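Local coordinates for protein putative amidohydrolase (Unidentified, PDB 3MKV) that probably works as a zinc-dependent prolidase of the amidohydrolase superfamily, hydrolysing dipeptides that end in proline, at residues A263-V266 with A267-A271; Q335-E338 with F339-L342. One frame throughout, in Å; residues are numbered along the deposited sequence.

Interaction 1. Residues A263-V266 with A267-A271; sequences ARLV and AEHGA
His269 folds back along the last turn of helix 260-269 and lies beside Leu265, the two side chains pointing the same way. Its CB sits 3.4 Å from Leu265 O, and CG stays close to the same oxygen. With chi1 at -90° the ring turns so that ND1 donates a hydrogen bond to Leu265 O at 3.0 Å; the oxygen lies at the ring edge, nearly in its plane. Farther out, His269 CE1 packs against Leu265 CD1 at 3.5 Å. Leu265 O thus takes two bonds from one residue, from His269 N and His269 ND1, which approach from opposite faces of the carbonyl plane; the ND1 bond probably sets the rotation of the imidazole.

After His269 the chain leaves the helix, and Gly270 takes a positive phi of 84°. Val266 O receives Ala271 N at 3.2 Å and a weak bond from Gly270 N, which also bonds to Ala267 O. Val266 CG1, anti to the backbone N, meets Ala271 CB at 3.9 Å and closes the turn on its buried side, where Val266 also touches Ile241 of helix 238-246. The bonds Ala271 N to Val266 O and Gly270 N to Ala267 O, with the positive phi, make a Schellman motif, here ending the helix of the beta-alpha-beta unit formed by strand 251-254, helix 260-269 and strand 272-274 in a TIM-barrel-type amidohydrolase.

Interaction 2. Residues Q335-E338 with F339-L342; sequences QSDE and FRIL
The guanidinium of Arg340 meets the carboxylate of Asp337 at its edge: NH1 lies 2.6 Å from Asp337 OD2, which is close to the guanidinium plane. The two flat groups stand almost perpendicular, 89° apart, so a single oxygen and a single nitrogen make this salt bridge. Both side chains run alongside each other in the same direction, and the bend of Arg340 at chi3 (79°) brings its end back to the acid three residues earlier. The ring of Phe339 is placed differently. Its CD2 approaches Ser336 O obliquely at 3.3 Å, the same carbonyl that accepts Phe339 N from above its plane, and the ring stacks with Phe323 while touching Phe102 of strand 102-107.

These contacts lie in helix 337-343 and the residues leading into it, within the TIM-barrel-type amidohydrolase domain, and the i to i+4 bond from Ile341 N to Asp337 O, 3.0 Å long, carries the helical pattern forward. Against that carbonyl also lies Ile341 CG1, 3.3 Å from Asp337 O.

Leu342 crosses the chain of Glu338 at a slant. Its CD1 packs on Glu338 CG at 3.7 Å, and its CD2 is equally far from Glu338 OE1. Glu338 is bent at chi2, and its buried carboxylate is gripped by two backbone amides at the start of helix 277-286: OE1 accepts from Leu277 N and OE2 from Val278 N. Those bonds hold the acid between the two helices, with Leu277 touching both Ile341 and Leu342.

Interaction 1 and interaction 2 lie in series along the chain and do not touch: their centres are 25 Å apart and their nearest atoms about 15 Å. The first lies toward the periphery, about 20 Å from the centre of the chain, where helix 260-269 gives way to strand 272-274; the second is buried, about 13 Å from that centre. Helix 277-286, which follows that strand, carries the amides that bind Glu338. The Glu338 side chain is about 12 Å from a zinc ion, so Glu338 is not itself a zinc ligand; the ligands include His65, His67 and Asp326. Gly270 instead lies about 5 Å from a bound sulfate, probably from the crystallisation liquor.

Interaction 1. Residues A263-V266 with A267-A271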
loop_
_atom_site.group_PDB
_atom_site.type_symbol
_atom_site.label_atom_id
_atom_site.label_comp_id
_atom_site.label_asym_id
_atom_site.label_seq_id
_atom_site.Cartn_x
_atom_site.Cartn_y
_atom_site.Cartn_z
ATOM N N ALA A 263 40.209 5.350 26.253
ATOM C CA ALA A 263 41.187 4.354 25.828
ATOM C C ALA A 263 41.266 3.274 26.885
ATOM O O ALA A 263 41.302 2.085 26.574
ATOM C CB ALA A 263 42.555 4.992 25.624
ATOM N N ARG A 264 41.280 3.706 28.143
ATOM C CA ARG A 264 41.345 2.788 29.268
ATOM C C ARG A 264 40.145 1.858 29.294
ATOM O O ARG A 264 40.292 0.654 29.468
ATOM C CB ARG A 264 41.460 3.551 30.594
ATOM C CG ARG A 264 42.889 3.941 30.972
ATOM C CD ARG A 264 43.035 4.208 32.483
ATOM N NE ARG A 264 42.275 5.380 32.920
ATOM C CZ ARG A 264 42.599 6.636 32.614
ATOM N NH1 ARG A 264 43.667 6.892 31.866
ATOM N NH2 ARG A 264 41.847 7.638 33.045
ATOM N N LEU A 265 38.957 2.423 29.116
ATOM C CA LEU A 265 37.709 1.661 29.189
ATOM C C LEU A 265 37.632 0.581 28.114
ATOM O O LEU A 265 37.195 -0.547 28.369
ATOM C CB LEU A 265 36.518 2.609 29.071
ATOM C CG LEU A 265 35.137 1.959 29.098
ATOM C CD1 LEU A 265 34.696 1.681 30.529
ATOM C CD2 LEU A 265 34.139 2.857 28.387
ATOM N N VAL A 266 38.047 0.934 26.904
ATOM C CA VAL A 266 38.199 -0.048 25.823
ATOM C C VAL A 266 39.124 -1.201 26.222
ATOM O O VAL A 266 38.768 -2.377 26.088
ATOM C CB VAL A 266 38.772 0.613 24.557
ATOM C CG1 VAL A 266 39.146 -0.435 23.527
ATOM C CG2 VAL A 266 37.780 1.604 23.993
ATOM N N ALA A 267 40.317 -0.855 26.708
ATOM C CA ALA A 267 41.292 -1.855 27.146
ATOM C C ALA A 267 40.686 -2.795 28.169
ATOM O O ALA A 267 40.853 -4.008 28.093
ATOM C CB ALA A 267 42.508 -1.177 27.735
ATOM N N GLU A 268 39.981 -2.215 29.130
ATOM C CA GLU A 268 39.425 -2.959 30.245
ATOM C C GLU A 268 38.292 -3.872 29.815
ATOM O O GLU A 268 38.057 -4.900 30.436
ATOM C CB GLU A 268 38.923 -1.995 31.312
ATOM C CG GLU A 268 38.168 -2.674 32.432
ATOM C CD GLU A 268 37.073 -1.795 33.002
ATOM O OE1 GLU A 268 37.159 -0.556 32.827
ATOM O OE2 GLU A 268 36.129 -2.347 33.615
ATOM N N HIS A 269 37.578 -3.484 28.765
ATOM C CA HIS A 269 36.465 -4.287 28.263
ATOM C C HIS A 269 36.927 -5.385 27.320
ATOM O O HIS A 269 36.168 -6.289 27.003
ATOM C CB HIS A 269 35.454 -3.404 27.541
ATOM C CG HIS A 269 34.380 -2.862 28.427
ATOM N ND1 HIS A 269 34.576 -1.778 29.254
ATOM C CD2 HIS A 269 33.096 -3.250 28.608
ATOM C CE1 HIS A 269 33.457 -1.524 29.910
ATOM N NE2 HIS A 269 32.543 -2.400 29.533
ATOM N N GLY A 270 38.170 -5.299 26.863
ATOM C CA GLY A 270 38.703 -6.304 25.960
ATOM C C GLY A 270 38.315 -6.016 24.526
ATOM O O GLY A 270 38.458 -6.872 23.647
ATOM N N ALA A 271 37.827 -4.801 24.289
ATOM C CA ALA A 271 37.435 -4.374 22.951
ATOM C C ALA A 271 38.658 -4.000 22.105
ATOM O O ALA A 271 39.725 -3.720 22.637
ATOM C CB ALA A 271 36.453 -3.198 23.038
#

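Interaction 2. Residues Q335-E338 with F339-L342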
loop_
_atom_site.group_PDB
_atom_site.type_symbol
_atom_site.label_atom_id
_atom_site.label_comp_id
_atom_site.label_asym_id
_atom_site.label_seq_id
_atom_site.Cartn_x
_atom_site.Cartn_y
_atom_site.Cartn_z
ATOM N N GLN A 335 46.333 2.126 0.113
ATOM C CA GLN A 335 46.245 1.192 1.230
ATOM C C GLN A 335 47.574 0.947 1.972
ATOM O O GLN A 335 47.653 1.100 3.190
ATOM C CB GLN A 335 45.673 -0.130 0.728
ATOM C CG GLN A 335 45.192 -1.068 1.805
ATOM C CD GLN A 335 44.530 -2.285 1.200
ATOM O OE1 GLN A 335 44.800 -2.635 0.052
ATOM N NE2 GLN A 335 43.652 -2.932 1.960
ATOM N N SER A 336 48.615 0.551 1.252
ATOM C CA SER A 336 49.877 0.201 1.911
ATOM C C SER A 336 50.544 1.357 2.675
ATOM O O SER A 336 51.420 1.132 3.506
ATOM C CB SER A 336 50.855 -0.389 0.910
ATOM O OG SER A 336 50.299 -1.539 0.326
ATOM N N ASP A 337 50.127 2.588 2.408
ATOM C CA ASP A 337 50.712 3.723 3.110
ATOM C C ASP A 337 50.345 3.755 4.585
ATOM O O ASP A 337 50.916 4.529 5.347
ATOM C CB ASP A 337 50.318 5.038 2.451
ATOM C CG ASP A 337 51.153 5.344 1.238
ATOM O OD1 ASP A 337 51.426 4.417 0.443
ATOM O OD2 ASP A 337 51.546 6.515 1.082
ATOM N N GLU A 338 49.388 2.925 4.990
ATOM C CA GLU A 338 48.980 2.921 6.391
ATOM C C GLU A 338 50.091 2.340 7.266
ATOM O O GLU A 338 50.114 2.562 8.474
ATOM C CB GLU A 338 47.655 2.172 6.588
ATOM C CG GLU A 338 47.169 2.062 8.044
ATOM C CD GLU A 338 46.537 3.347 8.580
ATOM O OE1 GLU A 338 46.111 3.348 9.764
ATOM O OE2 GLU A 338 46.465 4.348 7.824
ATOM N N PHE A 339 51.005 1.598 6.647
ATOM C CA PHE A 339 52.168 1.062 7.357
ATOM C C PHE A 339 53.147 2.189 7.658
ATOM O O PHE A 339 53.558 2.390 8.805
ATOM C CB PHE A 339 52.864 -0.023 6.532
ATOM C CG PHE A 339 52.080 -1.297 6.417
ATOM C CD1 PHE A 339 51.799 -2.056 7.546
ATOM C CD2 PHE A 339 51.633 -1.747 5.175
ATOM C CE1 PHE A 339 51.066 -3.243 7.451
ATOM C CE2 PHE A 339 50.900 -2.940 5.061
ATOM C CZ PHE A 339 50.613 -3.685 6.199
ATOM N N ARG A 340 53.501 2.930 6.613
ATOM C CA ARG A 340 54.349 4.110 6.735
ATOM C C ARG A 340 53.835 5.060 7.815
ATOM O O ARG A 340 54.586 5.488 8.699
ATOM C CB ARG A 340 54.401 4.849 5.394
ATOM C CG ARG A 340 55.577 5.807 5.251
ATOM C CD ARG A 340 55.328 6.864 4.175
ATOM N NE ARG A 340 54.466 7.948 4.648
ATOM C CZ ARG A 340 53.327 8.312 4.064
ATOM N NH1 ARG A 340 52.913 7.686 2.970
ATOM N NH2 ARG A 340 52.603 9.307 4.569
ATOM N N ILE A 341 52.554 5.400 7.734
ATOM C CA ILE A 341 51.965 6.363 8.654
ATOM C C ILE A 341 52.039 5.888 10.107
ATOM O O ILE A 341 52.530 6.611 10.978
ATOM C CB ILE A 341 50.514 6.678 8.267
ATOM C CG1 ILE A 341 50.473 7.378 6.905
ATOM C CG2 ILE A 341 49.854 7.533 9.331
ATOM C CD1 ILE A 341 49.081 7.658 6.399
ATOM N N LEU A 342 51.566 4.673 10.372
ATOM C CA LEU A 342 51.639 4.114 11.722
ATOM C C LEU A 342 53.093 3.981 12.174
ATOM O O LEU A 342 53.395 4.065 13.363
ATOM C CB LEU A 342 50.936 2.753 11.791
ATOM C CG LEU A 342 49.440 2.684 11.445
ATOM C CD1 LEU A 342 48.962 1.242 11.232
ATOM C CD2 LEU A 342 48.593 3.367 12.502
#